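Local coordinates for YcgJ protein (Bacillus subtilis, PDB 1XXL) that is thought to act as an S-adenosylmethionine-dependent methyltransferase, although its substrate and precise reaction are not established, at residues Asn138-Leu143 with Ile198-His203; Pro131-Phe136 with Asp210-Thr215; Asp89-Arg94 with Ala111-Gln116. All coordinates share one frame; numbering follows the deposited sequence.

Contact 1: residues Asn138-Leu143 with Ile198-His203; sequences NHLNRL and ITHLNH
His200 reaches from helix 191-202 to helix 131-144 between His139 and Leu140. Its CB lies 4.4 Å from Leu143 CD1 and points toward helix 131-144, and CG, anti to the backbone N (chi1 -169°), continues outward from it. From there the atoms part company. On one rim CD2 packs 3.8 Å from Leu140 CB, while on the other ND1 lies 3.6 Å from His139 CD2. CE1 comes nearer still, 3.5 Å from that same His139 CD2. At the tip NE2 passes Leu140 N at 3.7 Å, but its polar partner is the carbonyl oxygen of Phe136, one helical turn before Leu140, and the Phe136 ring stacks with the imidazole.

The two histidines make an edge-to-face pair: the CD2 edge of His139 is directed at a face of His200, with the planes 74° apart. Deeper in, Leu140 CD1 meets Leu201 CD2 at 4.1 Å, the leucines crossing at about a right angle, and Trp183, Phe225 and Pro222 add to this apolar layer. Leucine suits the buried side of these nearly antiparallel helices, whereas histidine offers a flat surface together with a polar tip. Because a carbonyl oxygen can only accept, NE2 of His200 probably carries a proton; with the His139 ring so near, a positive charge on both imidazoles would probably be disfavoured.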
loop_
_atom_site.group_PDB
_atom_site.type_symbol
_atom_site.label_atom_id
_atom_site.label_comp_id
_atom_site.label_asym_id
_atom_site.label_seq_id
_atom_site.Cartn_x
_atom_site.Cartn_y
_atom_site.Cartn_z
ATOM N N ASN A 138 -9.298 11.236 0.899
ATOM C CA ASN A 138 -8.058 11.582 1.594
ATOM C C ASN A 138 -8.298 12.186 2.974
ATOM O O ASN A 138 -7.583 11.850 3.950
ATOM C CB ASN A 138 -7.169 12.499 0.749
ATOM C CG ASN A 138 -6.241 11.714 -0.153
ATOM O OD1 ASN A 138 -5.282 11.129 0.328
ATOM N ND2 ASN A 138 -6.535 11.675 -1.454
ATOM N N HIS A 139 -9.291 13.065 3.053
ATOM C CA HIS A 139 -9.714 13.640 4.324
ATOM C C HIS A 139 -10.230 12.528 5.264
ATOM O O HIS A 139 -9.859 12.495 6.439
ATOM C CB HIS A 139 -10.793 14.724 4.108
ATOM C CG HIS A 139 -11.133 15.493 5.347
ATOM N ND1 HIS A 139 -10.202 16.242 6.037
ATOM C CD2 HIS A 139 -12.296 15.622 6.030
ATOM C CE1 HIS A 139 -10.778 16.801 7.091
ATOM N NE2 HIS A 139 -12.046 16.428 7.117
ATOM N N LEU A 140 -11.070 11.624 4.753
ATOM C CA LEU A 140 -11.607 10.537 5.592
ATOM C C LEU A 140 -10.478 9.738 6.219
ATOM O O LEU A 140 -10.465 9.498 7.424
ATOM C CB LEU A 140 -12.509 9.615 4.797
ATOM C CG LEU A 140 -13.072 8.364 5.490
ATOM C CD1 LEU A 140 -13.991 8.722 6.653
ATOM C CD2 LEU A 140 -13.814 7.549 4.477
ATOM N N ASN A 141 -9.509 9.349 5.403
ATOM C CA ASN A 141 -8.407 8.529 5.884
ATOM C C ASN A 141 -7.433 9.303 6.823
ATOM O O ASN A 141 -6.915 8.729 7.798
ATOM C CB ASN A 141 -7.693 7.872 4.703
ATOM C CG ASN A 141 -8.468 6.665 4.140
ATOM O OD1 ASN A 141 -9.041 5.859 4.881
ATOM N ND2 ASN A 141 -8.469 6.540 2.845
ATOM N N ARG A 142 -7.208 10.589 6.556
ATOM C CA ARG A 142 -6.371 11.408 7.441
ATOM C C ARG A 142 -7.028 11.651 8.823
ATOM O O ARG A 142 -6.343 11.737 9.836
ATOM C CB ARG A 142 -6.013 12.754 6.781
ATOM C CG ARG A 142 -4.662 13.360 7.256
ATOM C CD ARG A 142 -4.098 14.412 6.194
ATOM N NE ARG A 142 -3.851 13.920 4.801
ATOM C CZ ARG A 142 -4.464 14.361 3.683
ATOM N NH1 ARG A 142 -5.415 15.285 3.734
ATOM N NH2 ARG A 142 -4.138 13.861 2.483
ATOM N N LEU A 143 -8.345 11.776 8.856
ATOM C CA LEU A 143 -9.065 11.973 10.120
ATOM C C LEU A 143 -8.823 10.771 11.034
ATOM O O LEU A 143 -8.633 10.912 12.249
ATOM C CB LEU A 143 -10.566 12.137 9.870
ATOM C CG LEU A 143 -11.047 13.503 9.378
ATOM C CD1 LEU A 143 -12.506 13.450 9.021
ATOM C CD2 LEU A 143 -10.843 14.556 10.456
ATOM N N ILE A 198 -17.834 10.948 11.450
ATOM C CA ILE A 198 -19.256 10.681 11.305
ATOM C C ILE A 198 -19.918 11.805 10.513
ATOM O O ILE A 198 -20.679 11.543 9.587
ATOM C CB ILE A 198 -19.943 10.450 12.677
ATOM C CG1 ILE A 198 -19.415 9.151 13.327
ATOM C CG2 ILE A 198 -21.441 10.401 12.513
ATOM C CD1 ILE A 198 -19.765 8.978 14.833
ATOM N N THR A 199 -19.598 13.055 10.851
ATOM C CA THR A 199 -20.103 14.228 10.104
ATOM C C THR A 199 -19.694 14.179 8.618
ATOM O O THR A 199 -20.498 14.454 7.740
ATOM C CB THR A 199 -19.590 15.561 10.725
ATOM O OG1 THR A 199 -20.048 15.666 12.070
ATOM C CG2 THR A 199 -20.077 16.775 9.966
ATOM N N HIS A 200 -18.436 13.831 8.362
ATOM C CA HIS A 200 -17.898 13.726 6.999
ATOM C C HIS A 200 -18.694 12.725 6.168
ATOM O O HIS A 200 -19.093 13.016 5.046
ATOM C CB HIS A 200 -16.423 13.303 7.085
ATOM C CG HIS A 200 -15.672 13.404 5.800
ATOM N ND1 HIS A 200 -15.571 14.577 5.080
ATOM C CD2 HIS A 200 -14.951 12.479 5.122
ATOM C CE1 HIS A 200 -14.831 14.365 4.005
ATOM N NE2 HIS A 200 -14.436 13.099 4.008
ATOM N N LEU A 201 -18.932 11.547 6.741
ATOM C CA LEU A 201 -19.700 10.481 6.070
ATOM C C LEU A 201 -21.171 10.845 5.897
ATOM O O LEU A 201 -21.757 10.588 4.856
ATOM C CB LEU A 201 -19.556 9.147 6.836
ATOM C CG LEU A 201 -18.162 8.483 6.787
ATOM C CD1 LEU A 201 -17.984 7.351 7.834
ATOM C CD2 LEU A 201 -17.843 7.964 5.393
ATOM N N ASN A 202 -21.765 11.447 6.924
ATOM C CA ASN A 202 -23.173 11.837 6.882
ATOM C C ASN A 202 -23.468 12.976 5.936
ATOM O O ASN A 202 -24.577 13.074 5.436
ATOM C CB ASN A 202 -23.665 12.220 8.290
ATOM C CG ASN A 202 -24.141 11.021 9.061
ATOM O OD1 ASN A 202 -23.376 10.394 9.798
ATOM N ND2 ASN A 202 -25.399 10.654 8.851
ATOM N N HIS A 203 -22.487 13.848 5.703
ATOM C CA HIS A 203 -22.658 14.969 4.786
ATOM C C HIS A 203 -22.061 14.719 3.392
ATOM O O HIS A 203 -21.964 15.631 2.585
ATOM C CB HIS A 203 -22.050 16.227 5.421
ATOM C CG HIS A 203 -22.805 16.711 6.617
ATOM N ND1 HIS A 203 -22.944 15.963 7.765
ATOM C CD2 HIS A 203 -23.470 17.869 6.840
ATOM C CE1 HIS A 203 -23.673 16.634 8.642
ATOM N NE2 HIS A 203 -23.999 17.795 8.106
#

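Contact 2: residues Pro131-Phe136 with Asp210-Thr215; sequences PVLDEF and DTFCIT
Thr211 OG1 is bonded to the carbonyl oxygen of Glu207, one turn back in its own helix, and meets Leu133 CD1 at 3.5 Å, the two side chains reaching tip to tip. Threonine serves this edge of the contact well: its hydroxyl is satisfied within the helix, and its methyl CG2 lies 3.8 Å above the plane of the Phe212 ring, over the centre. The Phe212 ring reaches helix 131-144, where CZ stands 3.7 Å from Leu133 O and CE2 is 4.2 Å from Leu133 CB.

Phe136 continues the apolar surface. Its side chain slides past that of Phe212 in the opposite direction, with Phe136 CD1 3.7 Å from Phe212 CD2. Their planes are near parallel, at 19°, but the ring centroids are 5.6 Å apart, so the rings barely overlap and touch at the CD1 side of Phe136 and the CD2-CE2 side of Phe212. Farther out, Phe136 CZ meets Ile214 CD1 at 3.9 Å, again tip to tip; Ala204 touches both side chains.

Large aromatic and branched residues fill this buried seam, while the backbone turns to bring Phe212 and Ile214 to the same partner. Cys213, with its positive phi, is the C-prime residue of a Schellman motif: Ile214 N returns to Arg209 O, ending helix 206-211 before strand 215-216 begins.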
loop_
_atom_site.group_PDB
_atom_site.type_symbol
_atom_site.label_atom_id
_atom_site.label_comp_id
_atom_site.label_asym_id
_atom_site.label_seq_id
_atom_site.Cartn_x
_atom_site.Cartn_y
_atom_site.Cartn_z
ATOM N N PRO A 131 -11.505 15.547 -8.423
ATOM C CA PRO A 131 -10.788 16.096 -7.284
ATOM C C PRO A 131 -11.584 16.172 -6.006
ATOM O O PRO A 131 -10.996 16.097 -4.953
ATOM C CB PRO A 131 -10.406 17.514 -7.745
ATOM C CG PRO A 131 -10.553 17.482 -9.220
ATOM C CD PRO A 131 -11.548 16.500 -9.553
ATOM N N VAL A 132 -12.894 16.334 -6.106
ATOM C CA VAL A 132 -13.773 16.425 -4.927
ATOM C C VAL A 132 -13.905 15.068 -4.215
ATOM O O VAL A 132 -14.015 15.008 -2.986
ATOM C CB VAL A 132 -15.167 17.012 -5.317
ATOM C CG1 VAL A 132 -16.054 17.134 -4.134
ATOM C CG2 VAL A 132 -14.990 18.435 -5.881
ATOM N N LEU A 133 -13.852 13.986 -4.981
ATOM C CA LEU A 133 -13.884 12.637 -4.408
ATOM C C LEU A 133 -12.497 12.261 -3.878
ATOM O O LEU A 133 -12.381 11.616 -2.837
ATOM C CB LEU A 133 -14.363 11.629 -5.436
ATOM C CG LEU A 133 -15.772 11.878 -5.980
ATOM C CD1 LEU A 133 -16.106 10.860 -7.025
ATOM C CD2 LEU A 133 -16.824 11.880 -4.894
ATOM N N ASP A 134 -11.468 12.662 -4.629
ATOM C CA ASP A 134 -10.062 12.575 -4.200
ATOM C C ASP A 134 -9.896 13.165 -2.780
ATOM O O ASP A 134 -9.426 12.521 -1.833
ATOM C CB ASP A 134 -9.229 13.343 -5.217
ATOM C CG ASP A 134 -7.768 13.384 -4.892
ATOM O OD1 ASP A 134 -6.981 13.355 -5.873
ATOM O OD2 ASP A 134 -7.396 13.438 -3.700
ATOM N N GLU A 135 -10.323 14.402 -2.653
ATOM C CA GLU A 135 -10.303 15.126 -1.390
ATOM C C GLU A 135 -11.160 14.446 -0.278
ATOM O O GLU A 135 -10.745 14.354 0.876
ATOM C CB GLU A 135 -10.797 16.512 -1.755
ATOM C CG GLU A 135 -10.916 17.557 -0.748
ATOM C CD GLU A 135 -11.312 18.883 -1.444
ATOM O OE1 GLU A 135 -11.986 19.722 -0.794
ATOM O OE2 GLU A 135 -10.969 19.059 -2.662
ATOM N N PHE A 136 -12.330 13.933 -0.638
ATOM C CA PHE A 136 -13.233 13.310 0.339
ATOM C C PHE A 136 -12.571 12.113 1.015
ATOM O O PHE A 136 -12.550 11.998 2.243
ATOM C CB PHE A 136 -14.527 12.862 -0.343
ATOM C CG PHE A 136 -15.476 12.179 0.580
ATOM C CD1 PHE A 136 -15.445 10.794 0.741
ATOM C CD2 PHE A 136 -16.404 12.914 1.302
ATOM C CE1 PHE A 136 -16.323 10.174 1.612
ATOM C CE2 PHE A 136 -17.276 12.290 2.156
ATOM C CZ PHE A 136 -17.231 10.928 2.313
ATOM N N ASP A 210 -22.235 7.164 -3.595
ATOM C CA ASP A 210 -22.212 6.134 -4.642
ATOM C C ASP A 210 -20.807 5.545 -4.799
ATOM O O ASP A 210 -20.616 4.343 -4.733
ATOM C CB ASP A 210 -22.704 6.755 -5.969
ATOM C CG ASP A 210 -22.744 5.742 -7.144
ATOM O OD1 ASP A 210 -23.149 4.558 -6.932
ATOM O OD2 ASP A 210 -22.375 6.141 -8.291
ATOM N N THR A 211 -19.815 6.402 -4.989
ATOM C CA THR A 211 -18.452 5.958 -5.235
ATOM C C THR A 211 -17.900 5.140 -4.074
ATOM O O THR A 211 -17.240 4.136 -4.286
ATOM C CB THR A 211 -17.522 7.169 -5.484
ATOM O OG1 THR A 211 -17.959 7.861 -6.665
ATOM C CG2 THR A 211 -16.073 6.727 -5.669
ATOM N N PHE A 212 -18.158 5.576 -2.847
ATOM C CA PHE A 212 -17.570 4.927 -1.669
ATOM C C PHE A 212 -18.565 4.047 -0.894
ATOM O O PHE A 212 -18.306 3.697 0.245
ATOM C CB PHE A 212 -16.887 5.967 -0.751
ATOM C CG PHE A 212 -15.804 6.751 -1.445
ATOM C CD1 PHE A 212 -14.630 6.134 -1.833
ATOM C CD2 PHE A 212 -15.982 8.096 -1.766
ATOM C CE1 PHE A 212 -13.650 6.840 -2.477
ATOM C CE2 PHE A 212 -14.997 8.800 -2.426
ATOM C CZ PHE A 212 -13.836 8.177 -2.775
ATOM N N CYS A 213 -19.696 3.710 -1.523
ATOM C CA CYS A 213 -20.627 2.711 -1.009
ATOM C C CYS A 213 -20.959 2.936 0.461
ATOM O O CYS A 213 -20.856 2.031 1.282
ATOM C CB CYS A 213 -20.040 1.325 -1.184
ATOM S SG CYS A 213 -19.532 0.962 -2.868
ATOM N N ILE A 214 -21.367 4.153 0.785
ATOM C CA ILE A 214 -21.571 4.553 2.167
ATOM C C ILE A 214 -22.895 4.013 2.688
ATOM O O ILE A 214 -23.964 4.268 2.121
ATOM C CB ILE A 214 -21.482 6.086 2.324
ATOM C CG1 ILE A 214 -20.084 6.562 1.969
ATOM C CG2 ILE A 214 -21.781 6.530 3.770
ATOM C CD1 ILE A 214 -19.930 8.133 1.989
ATOM N N THR A 215 -22.814 3.238 3.762
ATOM C CA THR A 215 -23.998 2.691 4.417
ATOM C C THR A 215 -24.050 3.241 5.854
ATOM O O THR A 215 -23.049 3.192 6.565
ATOM C CB THR A 215 -23.992 1.141 4.395
ATOM O OG1 THR A 215 -24.012 0.687 3.030
ATOM C CG2 THR A 215 -25.227 0.574 5.105
#

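Contact 3: residues Asp89-Arg94 with Ala111-Gln116; sequences DIITCR and ARVLKQ. With SO4 (sulfate ion), chain C.
Asp89 and Lys115 form a salt bridge in which Lys115 NZ lies 3.3 Å from Asp89 OD1, approaching from 36° out of the carboxylate plane. The lysine chain, extended beyond CG, also brings its CD to 3.5 Å from Asp89 OD2, so methylene and ammonium both lie against the carboxylate. The backbone N of Arg24 gives OD1 a second donor and anchors the acid.

Inward, isoleucine, valine and leucine fill the buried angle between strand and helix end. Ile91 CD1 touches Val113 CG2 at 3.6 Å, the two side chains crossing at about a right angle, and Leu114 CB at 3.8 Å. Phe120 and Ile28, on the flanking strands, back Ile91, while Leu26 packs on Val113.

At the far end of the strand Arg94, which binds S-adenosyl-L-methionine, binds a sulfate at the edge of its guanidinium, S lying in that plane: NH1 donates almost straight (176°) to O3 and NH2 to O4. Thr35 steadies NE, and His6 N also binds the ion, probably a crystallisation component. Strand 88-94, helix 103-113 and the adjacent parallel strand 118-125 form a beta-alpha-beta crossover, as in the Rossmann-like fold of this methyltransferase family.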
loop_
_atom_site.group_PDB
_atom_site.type_symbol
_atom_site.label_atom_id
_atom_site.label_comp_id
_atom_site.label_asym_id
_atom_site.label_seq_id
_atom_site.Cartn_x
_atom_site.Cartn_y
_atom_site.Cartn_z
ATOM N N ASP A 89 14.749 -8.264 -8.276
ATOM C CA ASP A 89 13.939 -8.811 -9.345
ATOM C C ASP A 89 12.499 -8.367 -9.175
ATOM O O ASP A 89 11.791 -8.127 -10.138
ATOM C CB ASP A 89 14.010 -10.354 -9.318
ATOM C CG ASP A 89 15.403 -10.864 -9.592
ATOM O OD1 ASP A 89 16.130 -11.246 -8.635
ATOM O OD2 ASP A 89 15.778 -10.826 -10.772
ATOM N N ILE A 90 12.073 -8.308 -7.927
ATOM C CA ILE A 90 10.711 -7.950 -7.582
ATOM C C ILE A 90 10.760 -6.996 -6.393
ATOM O O ILE A 90 11.546 -7.194 -5.449
ATOM C CB ILE A 90 9.898 -9.186 -7.168
ATOM C CG1 ILE A 90 9.882 -10.236 -8.297
ATOM C CG2 ILE A 90 8.487 -8.776 -6.760
ATOM C CD1 ILE A 90 9.432 -11.623 -7.857
ATOM N N ILE A 91 9.926 -5.961 -6.455
ATOM C CA ILE A 91 9.739 -5.029 -5.352
ATOM C C ILE A 91 8.256 -4.919 -5.104
ATOM O O ILE A 91 7.505 -4.711 -6.033
ATOM C CB ILE A 91 10.328 -3.618 -5.641
ATOM C CG1 ILE A 91 11.825 -3.715 -5.946
ATOM C CG2 ILE A 91 10.034 -2.672 -4.449
ATOM C CD1 ILE A 91 12.441 -2.438 -6.440
ATOM N N THR A 92 7.853 -5.076 -3.847
ATOM C CA THR A 92 6.462 -5.075 -3.446
ATOM C C THR A 92 6.217 -3.940 -2.475
ATOM O O THR A 92 7.093 -3.548 -1.701
ATOM C CB THR A 92 6.015 -6.423 -2.763
ATOM O OG1 THR A 92 6.787 -6.658 -1.574
ATOM C CG2 THR A 92 6.209 -7.614 -3.701
ATOM N N CYS A 93 5.008 -3.417 -2.522
ATOM C CA CYS A 93 4.614 -2.316 -1.680
ATOM C C CYS A 93 3.101 -2.459 -1.498
ATOM O O CYS A 93 2.352 -2.208 -2.437
ATOM C CB CYS A 93 4.997 -0.987 -2.367
ATOM S SG CYS A 93 4.674 0.449 -1.369
ATOM N N ARG A 94 2.672 -2.912 -0.318
ATOM C CA ARG A 94 1.264 -3.232 -0.050
ATOM C C ARG A 94 0.669 -2.325 1.008
ATOM O O ARG A 94 1.109 -2.325 2.152
ATOM C CB ARG A 94 1.100 -4.692 0.354
ATOM C CG ARG A 94 -0.375 -5.134 0.440
ATOM C CD ARG A 94 -0.521 -6.654 0.549
ATOM N NE ARG A 94 0.102 -7.154 1.781
ATOM C CZ ARG A 94 -0.468 -7.937 2.697
ATOM N NH1 ARG A 94 -1.723 -8.356 2.570
ATOM N NH2 ARG A 94 0.230 -8.310 3.757
ATOM N N ALA A 111 12.495 2.545 -8.863
ATOM C CA ALA A 111 12.993 2.312 -10.207
ATOM C C ALA A 111 14.499 2.111 -10.227
ATOM O O ALA A 111 14.996 1.253 -10.969
ATOM C CB ALA A 111 12.593 3.463 -11.160
ATOM N N ARG A 112 15.233 2.877 -9.415
ATOM C CA ARG A 112 16.694 2.769 -9.368
ATOM C C ARG A 112 17.165 1.371 -8.936
ATOM O O ARG A 112 18.013 0.777 -9.586
ATOM C CB ARG A 112 17.301 3.845 -8.439
ATOM C CG ARG A 112 18.777 3.740 -8.296
ATOM C CD ARG A 112 19.324 4.819 -7.385
ATOM N NE ARG A 112 19.006 4.570 -5.993
ATOM C CZ ARG A 112 19.589 3.642 -5.237
ATOM N NH1 ARG A 112 20.517 2.861 -5.734
ATOM N NH2 ARG A 112 19.235 3.497 -3.977
ATOM N N VAL A 113 16.600 0.854 -7.847
ATOM C CA VAL A 113 17.019 -0.439 -7.278
ATOM C C VAL A 113 16.410 -1.666 -7.961
ATOM O O VAL A 113 16.863 -2.789 -7.721
ATOM C CB VAL A 113 16.792 -0.528 -5.721
ATOM C CG1 VAL A 113 17.495 0.600 -5.022
ATOM C CG2 VAL A 113 15.323 -0.551 -5.343
ATOM N N LEU A 114 15.390 -1.455 -8.799
ATOM C CA LEU A 114 14.793 -2.522 -9.595
ATOM C C LEU A 114 15.728 -2.902 -10.743
ATOM O O LEU A 114 16.297 -2.037 -11.389
ATOM C CB LEU A 114 13.423 -2.044 -10.122
ATOM C CG LEU A 114 12.410 -3.020 -10.716
ATOM C CD1 LEU A 114 12.145 -4.251 -9.829
ATOM C CD2 LEU A 114 11.100 -2.263 -10.983
ATOM N N LYS A 115 15.910 -4.196 -10.983
ATOM C CA LYS A 115 16.653 -4.659 -12.153
ATOM C C LYS A 115 15.868 -4.328 -13.426
ATOM O O LYS A 115 14.638 -4.262 -13.406
ATOM C CB LYS A 115 16.888 -6.188 -12.098
ATOM C CG LYS A 115 17.905 -6.652 -11.034
ATOM C CD LYS A 115 18.049 -8.190 -10.968
ATOM C CE LYS A 115 19.083 -8.578 -9.907
ATOM N NZ LYS A 115 19.056 -10.054 -9.530
ATOM N N GLN A 116 16.579 -4.144 -14.535
ATOM C CA GLN A 116 15.936 -4.063 -15.831
ATOM C C GLN A 116 14.966 -5.205 -16.022
ATOM O O GLN A 116 15.287 -6.365 -15.745
ATOM C CB GLN A 116 16.955 -4.114 -16.968
ATOM C CG GLN A 116 17.605 -2.786 -17.280
ATOM C CD GLN A 116 16.627 -1.691 -17.638
ATOM O OE1 GLN A 116 16.823 -0.546 -17.233
ATOM N NE2 GLN A 116 15.583 -2.019 -18.398
HETATM S S SO4 C . -2.161 -10.468 5.811
HETATM O O1 SO4 C . -1.129 -11.328 5.250
HETATM O O2 SO4 C . -2.754 -11.144 6.967
HETATM O O3 SO4 C . -3.166 -10.209 4.788
HETATM O O4 SO4 C . -1.606 -9.184 6.259
#

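Overall arrangement
From the N terminus, contact 3 closes first, a short loop that runs from strand 88-94 through helix 103-113 within the Rossmann-like methyltransferase core. The chain then passes along strand 118-125 to helix 131-144, which serves both other contacts. Contact 2 begins at the start of that helix and contact 1 farther along it; contact 1 closes first, on helix 191-202, and contact 2 afterwards, at the end of helix 206-211 and just beyond it, so the smaller loop lies within the larger. Their centres are about 10 Å apart, and Leu201 packs on Ile214 where they meet. Contact 3 lies on the opposite side of the chain's centre from the other two, its centre about 34 Å from that of contact 1.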